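Transcriptional repressor (Vibrio fischeri, PDB 3KV1) probably regulates transcription as a SorC-family repressor, binding DNA and responding to a carbohydrate ligand through its sugar-binding domain. Local coordinates at residues A[58-70]-A[97-109]. Numbering follows the deposited sequence.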
ATOM      1  N   ALA A  58       0.725  -4.437 -17.713  1.00 19.22           N
ATOM      2  CA  ALA A  58       0.878  -3.636 -16.509  1.00 19.99           C
ATOM      3  C   ALA A  58       1.176  -2.190 -16.851  1.00 22.50           C
ATOM      4  O   ALA A  58       1.760  -1.889 -17.906  1.00 19.50           O
ATOM      5  CB  ALA A  58       2.008  -4.196 -15.680  1.00 20.13           C
ATOM      6  N   VAL A  59       0.814  -1.309 -15.923  1.00 18.18           N
ATOM      7  CA  VAL A  59       1.095   0.137 -16.035  1.00 15.44           C
ATOM      8  C   VAL A  59       1.870   0.583 -14.787  1.00 17.10           C
ATOM      9  O   VAL A  59       1.426   0.296 -13.641  1.00 21.17           O
ATOM     10  CB  VAL A  59      -0.237   0.979 -16.126  1.00 17.76           C
ATOM     11  CG1 VAL A  59       0.097   2.447 -16.380  1.00 21.00           C
ATOM     12  CG2 VAL A  59      -1.192   0.408 -17.219  1.00 22.90           C
ATOM     13  N   ALA A  60       3.040   1.217 -14.975  1.00 16.03           N
ATOM     14  CA  ALA A  60       3.783   1.837 -13.878  1.00 18.70           C
ATOM     15  C   ALA A  60       3.161   3.203 -13.681  1.00 21.01           C
ATOM     16  O   ALA A  60       3.212   3.991 -14.615  1.00 17.75           O
ATOM     17  CB  ALA A  60       5.246   2.013 -14.254  1.00 19.04           C
ATOM     18  N   VAL A  61       2.690   3.510 -12.468  1.00 14.28           N
ATOM     19  CA  VAL A  61       1.835   4.679 -12.262  1.00 15.39           C
ATOM     20  C   VAL A  61       2.525   5.692 -11.332  1.00 17.24           C
ATOM     21  O   VAL A  61       2.999   5.327 -10.257  1.00 17.04           O
ATOM     22  CB  VAL A  61       0.498   4.221 -11.645  1.00 14.93           C
ATOM     23  CG1 VAL A  61      -0.387   5.430 -11.260  1.00 18.51           C
ATOM     24  CG2 VAL A  61      -0.277   3.265 -12.621  1.00 17.67           C
ATOM     25  N   GLY A  62       2.621   6.952 -11.770  1.00 17.14           N
ATOM     26  CA  GLY A  62       3.198   7.995 -10.918  1.00 16.66           C
ATOM     27  C   GLY A  62       2.129   8.700 -10.099  1.00 16.80           C
ATOM     28  O   GLY A  62       1.009   8.226  -9.971  1.00 19.32           O
ATOM     29  N   GLN A  63       2.472   9.840  -9.504  1.00 16.97           N
ATOM     30  CA  GLN A  63       1.559  10.414  -8.527  1.00 16.69           C
ATOM     31  C   GLN A  63       1.007  11.730  -9.040  1.00 18.52           C
ATOM     32  O   GLN A  63       1.411  12.217 -10.097  1.00 20.64           O
ATOM     33  CB  GLN A  63       2.264  10.649  -7.191  1.00 18.78           C
ATOM     34  CG  GLN A  63       3.455  11.576  -7.247  1.00 22.74           C
ATOM     35  CD  GLN A  63       4.037  11.862  -5.862  1.00 26.12           C
ATOM     36  OE1 GLN A  63       3.869  11.091  -4.906  1.00 24.17           O
ATOM     37  NE2 GLN A  63       4.771  12.968  -5.763  1.00 21.78           N
ATOM     38  N   GLY A  64       0.105  12.317  -8.272  1.00 19.36           N
ATOM     39  CA  GLY A  64      -0.298  13.697  -8.563  1.00 22.38           C
ATOM     40  C   GLY A  64      -1.575  13.894  -9.371  1.00 21.42           C
ATOM     41  O   GLY A  64      -2.217  12.935  -9.820  1.00 20.03           O
ATOM     42  N   GLN A  65      -1.949  15.173  -9.545  1.00 21.44           N
ATOM     43  CA  GLN A  65      -3.256  15.497 -10.115  1.00 24.29           C
ATOM     44  C   GLN A  65      -3.467  15.133 -11.584  1.00 24.60           C
ATOM     45  O   GLN A  65      -4.588  14.776 -11.967  1.00 23.60           O
ATOM     46  CB  GLN A  65      -3.553  16.979  -9.895  1.00 26.34           C
ATOM     47  CG  GLN A  65      -3.646  17.328  -8.432  1.00 33.99           C
ATOM     48  CD  GLN A  65      -3.866  18.816  -8.228  1.00 50.83           C
ATOM     49  OE1 GLN A  65      -4.992  19.260  -7.992  1.00 55.47           O
ATOM     50  NE2 GLN A  65      -2.793  19.595  -8.350  1.00 54.11           N
ATOM     51  N   ASN A  66      -2.429  15.237 -12.418  1.00 20.13           N
ATOM     52  CA  ASN A  66      -2.612  14.894 -13.839  1.00 20.79           C
ATOM     53  C   ASN A  66      -2.968  13.409 -13.948  1.00 22.27           C
ATOM     54  O   ASN A  66      -3.928  13.021 -14.615  1.00 24.09           O
ATOM     55  CB  ASN A  66      -1.343  15.183 -14.645  1.00 22.56           C
ATOM     56  CG  ASN A  66      -0.995  16.673 -14.696  1.00 31.00           C
ATOM     57  OD1 ASN A  66      -1.854  17.496 -14.970  1.00 30.25           O
ATOM     58  ND2 ASN A  66       0.276  17.017 -14.448  1.00 30.56           N
ATOM     59  N   VAL A  67      -2.201  12.571 -13.248  1.00 19.86           N
ATOM     60  CA  VAL A  67      -2.429  11.119 -13.294  1.00 18.49           C
ATOM     61  C   VAL A  67      -3.768  10.740 -12.644  1.00 19.45           C
ATOM     62  O   VAL A  67      -4.533   9.916 -13.176  1.00 20.09           O
ATOM     63  CB  VAL A  67      -1.236  10.363 -12.638  1.00 16.49           C
ATOM     64  CG1 VAL A  67      -1.447   8.827 -12.674  1.00 19.78           C
ATOM     65  CG2 VAL A  67       0.072  10.755 -13.346  1.00 19.89           C
ATOM     66  N   ALA A  68      -4.082  11.381 -11.523  1.00 19.93           N
ATOM     67  CA  ALA A  68      -5.311  11.051 -10.790  1.00 21.36           C
ATOM     68  C   ALA A  68      -6.537  11.306 -11.669  1.00 18.34           C
ATOM     69  O   ALA A  68      -7.515  10.544 -11.615  1.00 21.69           O
ATOM     70  CB  ALA A  68      -5.410  11.866  -9.502  1.00 22.39           C
ATOM     71  N   ALA A  69      -6.469  12.344 -12.499  1.00 20.04           N
ATOM     72  CA  ALA A  69      -7.595  12.673 -13.396  1.00 19.02           C
ATOM     73  C   ALA A  69      -7.965  11.485 -14.316  1.00 19.42           C
ATOM     74  O   ALA A  69      -9.131  11.321 -14.665  1.00 19.87           O
ATOM     75  CB  ALA A  69      -7.278  13.933 -14.241  1.00 20.98           C
ATOM     76  N   VAL A  70      -6.976  10.662 -14.688  1.00 18.05           N
ATOM     77  CA  VAL A  70      -7.259   9.505 -15.573  1.00 17.23           C
ATOM     78  C   VAL A  70      -8.071   8.469 -14.797  1.00 20.98           C
ATOM     79  O   VAL A  70      -9.004   7.883 -15.317  1.00 22.28           O
ATOM     80  CB  VAL A  70      -5.947   8.874 -16.106  1.00 21.04           C
ATOM     81  CG1 VAL A  70      -6.241   7.641 -16.980  1.00 22.57           C
ATOM     82  CG2 VAL A  70      -5.092   9.947 -16.892  1.00 22.03           C
ATOM     83  N   ILE A  97      -1.134  15.929  -1.913  1.00 66.72           N
ATOM     84  CA  ILE A  97      -0.626  15.025  -2.948  1.00 67.98           C
ATOM     85  C   ILE A  97      -1.439  13.735  -3.075  1.00 55.50           C
ATOM     86  O   ILE A  97      -1.633  13.010  -2.088  1.00 59.95           O
ATOM     87  CB  ILE A  97       0.851  14.648  -2.693  1.00 79.69           C
ATOM     88  CG1 ILE A  97       1.782  15.603  -3.441  1.00 87.95           C
ATOM     89  CG2 ILE A  97       1.130  13.225  -3.164  1.00 78.73           C
ATOM     90  CD1 ILE A  97       2.192  15.099  -4.826  1.00 88.50           C
ATOM     91  N   ILE A  98      -1.914  13.444  -4.284  1.00 40.29           N
ATOM     92  CA  ILE A  98      -2.641  12.188  -4.511  1.00 27.45           C
ATOM     93  C   ILE A  98      -1.630  11.048  -4.770  1.00 24.08           C
ATOM     94  O   ILE A  98      -0.861  11.082  -5.726  1.00 22.75           O
ATOM     95  CB  ILE A  98      -3.661  12.290  -5.627  1.00 31.57           C
ATOM     96  CG1 ILE A  98      -4.602  13.480  -5.374  1.00 38.64           C
ATOM     97  CG2 ILE A  98      -4.496  11.014  -5.726  1.00 31.37           C
ATOM     98  CD1 ILE A  98      -5.910  13.402  -6.145  1.00 41.28           C
ATOM     99  N   ASN A  99      -1.608  10.108  -3.902  1.00 22.88           N
ATOM    100  CA  ASN A  99      -0.707   9.013  -3.872  1.00 21.81           C
ATOM    101  C   ASN A  99      -0.765   8.086  -5.103  1.00 21.51           C
ATOM    102  O   ASN A  99      -1.816   7.746  -5.478  1.00 20.72           O
ATOM    103  CB  ASN A  99      -1.336   8.272  -2.739  1.00 37.40           C
ATOM    104  CG  ASN A  99      -0.448   7.615  -1.971  1.00 33.13           C
ATOM    105  OD1 ASN A  99      -0.430   7.774  -0.774  1.00 41.87           O
ATOM    106  ND2 ASN A  99       0.308   6.799  -2.589  1.00 41.43           N
ATOM    107  N   ALA A 100       0.354   7.609  -5.643  1.00 20.27           N
ATOM    108  CA  ALA A 100       0.278   6.671  -6.747  1.00 22.86           C
ATOM    109  C   ALA A 100      -0.500   5.409  -6.360  1.00 16.37           C
ATOM    110  O   ALA A 100      -1.204   4.844  -7.177  1.00 18.39           O
ATOM    111  CB  ALA A 100       1.677   6.296  -7.210  1.00 22.96           C
ATOM    112  N   ASP A 101      -0.332   4.956  -5.120  1.00 19.13           N
ATOM    113  CA  ASP A 101      -1.022   3.769  -4.649  1.00 20.94           C
ATOM    114  C   ASP A 101      -2.547   3.953  -4.740  1.00 20.81           C
ATOM    115  O   ASP A 101      -3.270   3.065  -5.228  1.00 21.76           O
ATOM    116  CB  ASP A 101      -0.572   3.501  -3.207  1.00 27.30           C
ATOM    117  CG  ASP A 101      -1.297   2.388  -2.578  1.00 33.83           C
ATOM    118  OD1 ASP A 101      -1.463   1.371  -3.291  1.00 41.83           O
ATOM    119  OD2 ASP A 101      -1.675   2.534  -1.380  1.00 29.41           O
ATOM    120  N   HIS A 102      -3.057   5.073  -4.229  1.00 19.11           N
ATOM    121  CA  HIS A 102      -4.496   5.346  -4.326  1.00 21.25           C
ATOM    122  C   HIS A 102      -4.962   5.378  -5.780  1.00 22.07           C
ATOM    123  O   HIS A 102      -5.982   4.790  -6.118  1.00 23.14           O
ATOM    124  CB  HIS A 102      -4.847   6.684  -3.667  1.00 28.20           C
ATOM    125  CG  HIS A 102      -4.845   6.641  -2.174  1.00 48.23           C
ATOM    126  ND1 HIS A 102      -5.919   6.180  -1.441  1.00 60.55           N
ATOM    127  CD2 HIS A 102      -3.903   7.011  -1.274  1.00 54.09           C
ATOM    128  CE1 HIS A 102      -5.634   6.260  -0.153  1.00 62.31           C
ATOM    129  NE2 HIS A 102      -4.418   6.763  -0.024  1.00 56.80           N
ATOM    130  N   ILE A 103      -4.180   6.022  -6.640  1.00 15.76           N
ATOM    131  CA  ILE A 103      -4.503   6.064  -8.061  1.00 18.59           C
ATOM    132  C   ILE A 103      -4.549   4.654  -8.658  1.00 16.82           C
ATOM    133  O   ILE A 103      -5.483   4.333  -9.390  1.00 17.83           O
ATOM    134  CB  ILE A 103      -3.524   6.944  -8.836  1.00 16.23           C
ATOM    135  CG1 ILE A 103      -3.592   8.394  -8.269  1.00 15.75           C
ATOM    136  CG2 ILE A 103      -3.866   6.922 -10.317  1.00 16.85           C
ATOM    137  CD1 ILE A 103      -2.420   9.316  -8.813  1.00 21.77           C
ATOM    138  N   CYS A 104      -3.581   3.803  -8.312  1.00 18.78           N
ATOM    139  CA  CYS A 104      -3.576   2.444  -8.867  1.00 15.27           C
ATOM    140  C   CYS A 104      -4.838   1.699  -8.418  1.00 19.27           C
ATOM    141  O   CYS A 104      -5.457   0.956  -9.205  1.00 19.66           O
ATOM    142  CB  CYS A 104      -2.360   1.639  -8.366  1.00 19.44           C
ATOM    143  SG  CYS A 104      -0.810   2.182  -9.202  1.00 21.86           S
ATOM    144  N   ARG A 105      -5.213   1.874  -7.161  1.00 18.55           N
ATOM    145  CA  ARG A 105      -6.425   1.206  -6.684  1.00 18.07           C
ATOM    146  C   ARG A 105      -7.672   1.638  -7.462  1.00 21.48           C
ATOM    147  O   ARG A 105      -8.537   0.813  -7.810  1.00 22.38           O
ATOM    148  CB  ARG A 105      -6.598   1.406  -5.159  1.00 23.98           C
ATOM    149  CG  ARG A 105      -5.629   0.493  -4.396  1.00 30.27           C
ATOM    150  CD  ARG A 105      -5.063   1.078  -3.098  1.00 42.95           C
ATOM    151  NE  ARG A 105      -6.071   1.643  -2.219  1.00 42.35           N
ATOM    152  CZ  ARG A 105      -5.793   2.272  -1.079  1.00 47.04           C
ATOM    153  NH1 ARG A 105      -4.531   2.414  -0.681  1.00 48.64           N
ATOM    154  NH2 ARG A 105      -6.775   2.760  -0.329  1.00 40.82           N
ATOM    155  N   ARG A 106      -7.759   2.932  -7.738  1.00 20.85           N
ATOM    156  CA  ARG A 106      -8.900   3.462  -8.501  1.00 20.99           C
ATOM    157  C   ARG A 106      -8.877   2.999  -9.954  1.00 19.71           C
ATOM    158  O   ARG A 106      -9.922   2.666 -10.519  1.00 21.77           O
ATOM    159  CB  ARG A 106      -8.954   5.002  -8.402  1.00 23.72           C
ATOM    160  CG  ARG A 106      -9.250   5.458  -6.966  1.00 34.26           C
ATOM    161  CD  ARG A 106      -9.969   6.802  -6.917  1.00 50.00           C
ATOM    162  NE  ARG A 106      -9.156   7.877  -7.478  1.00 54.75           N
ATOM    163  CZ  ARG A 106      -8.276   8.587  -6.781  1.00 65.28           C
ATOM    164  NH1 ARG A 106      -8.098   8.338  -5.487  1.00 71.84           N
ATOM    165  NH2 ARG A 106      -7.573   9.549  -7.373  1.00 62.65           N
ATOM    166  N   LEU A 107      -7.699   2.989 -10.540  1.00 17.70           N
ATOM    167  CA  LEU A 107      -7.515   2.428 -11.892  1.00 20.62           C
ATOM    168  C   LEU A 107      -7.914   0.948 -11.939  1.00 23.99           C
ATOM    169  O   LEU A 107      -8.601   0.524 -12.844  1.00 21.93           O
ATOM    170  CB  LEU A 107      -6.086   2.610 -12.366  1.00 17.61           C
ATOM    171  CG  LEU A 107      -5.637   4.040 -12.725  1.00 19.22           C
ATOM    172  CD1 LEU A 107      -4.123   4.082 -12.949  1.00 19.76           C
ATOM    173  CD2 LEU A 107      -6.447   4.507 -13.959  1.00 21.28           C
ATOM    174  N   ALA A 108      -7.471   0.146 -10.974  1.00 19.08           N
ATOM    175  CA  ALA A 108      -7.864  -1.258 -10.972  1.00 20.58           C
ATOM    176  C   ALA A 108      -9.378  -1.434 -10.909  1.00 26.38           C
ATOM    177  O   ALA A 108      -9.963  -2.310 -11.541  1.00 26.75           O
ATOM    178  CB  ALA A 108      -7.147  -2.023  -9.794  1.00 24.47           C
ATOM    179  N   LYS A 109     -10.033  -0.582 -10.141  1.00 22.10           N
ATOM    180  CA  LYS A 109     -11.469  -0.700 -10.052  1.00 24.03           C
ATOM    181  C   LYS A 109     -12.142  -0.357 -11.369  1.00 27.17           C
ATOM    182  O   LYS A 109     -13.102  -1.028 -11.791  1.00 27.76           O
ATOM    183  CB  LYS A 109     -11.994   0.183  -8.933  1.00 27.37           C
ATOM    184  CG  LYS A 109     -13.504   0.131  -8.836  1.00 39.26           C
ATOM    185  CD  LYS A 109     -14.035   0.917  -7.644  1.00 48.49           C
ATOM    186  CE  LYS A 109     -15.571   0.912  -7.623  1.00 57.80           C
ATOM    187  NZ  LYS A 109     -16.113   1.881  -6.621  1.00 67.19           N
TER
HETATM  188  O   HOH W   1       2.849   8.586  -4.394  1.00 21.75           O
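A largely apolar, buried strand-and-helix packing joins Val61 and Ala68 to Ile103, where helix 100-109 lies over the end of strand 58-61 and the start of helix 65-70, the helix axes nearly parallel at 17° and 9.5 Å apart. With chi1 at -60°, Ile103 CG2 lies anti to the backbone N and meets Val61 CG1 and Val67 CG1, each at 3.9 Å, while CG1 carries CD1 to the Gly62-Gly64 turn, 3.8 Å from both Gly62 O and Gly64 O. The neighbouring Cys104 puts SG 3.4 Å from Val61 CB, and one turn beyond Ile103 the Leu107 CD1 and Val61 CG2 methyls meet tip to tip. Strand 58-61 lies in the sheet between parallel strands 83-86 and 151-158, and the turn after it leads into a helix, consistent with the Rossmann-like layout of SorC sugar-binding domains. At this turn Gly64, the N-cap residue, donates its N-H to Ile98 O (3.0 Å), nearly straight at 168° and in the carbonyl plane. A water links Gln63 OE1 to the first-turn amide Ala100 N, at 2.8 and 3.0 Å; Gln63 NE2 is hydrogen-bonded to Tyr123 OH and to a glycerol, probably from the crystallisation liquor. Ala68 CB lies against Ile98 CD1 and at the edge of the Arg106 guanidinium, whose NE is salt-bridged to Asp72. Gly62 O is buried beside Ala100 CB without a hydrogen-bonding partner.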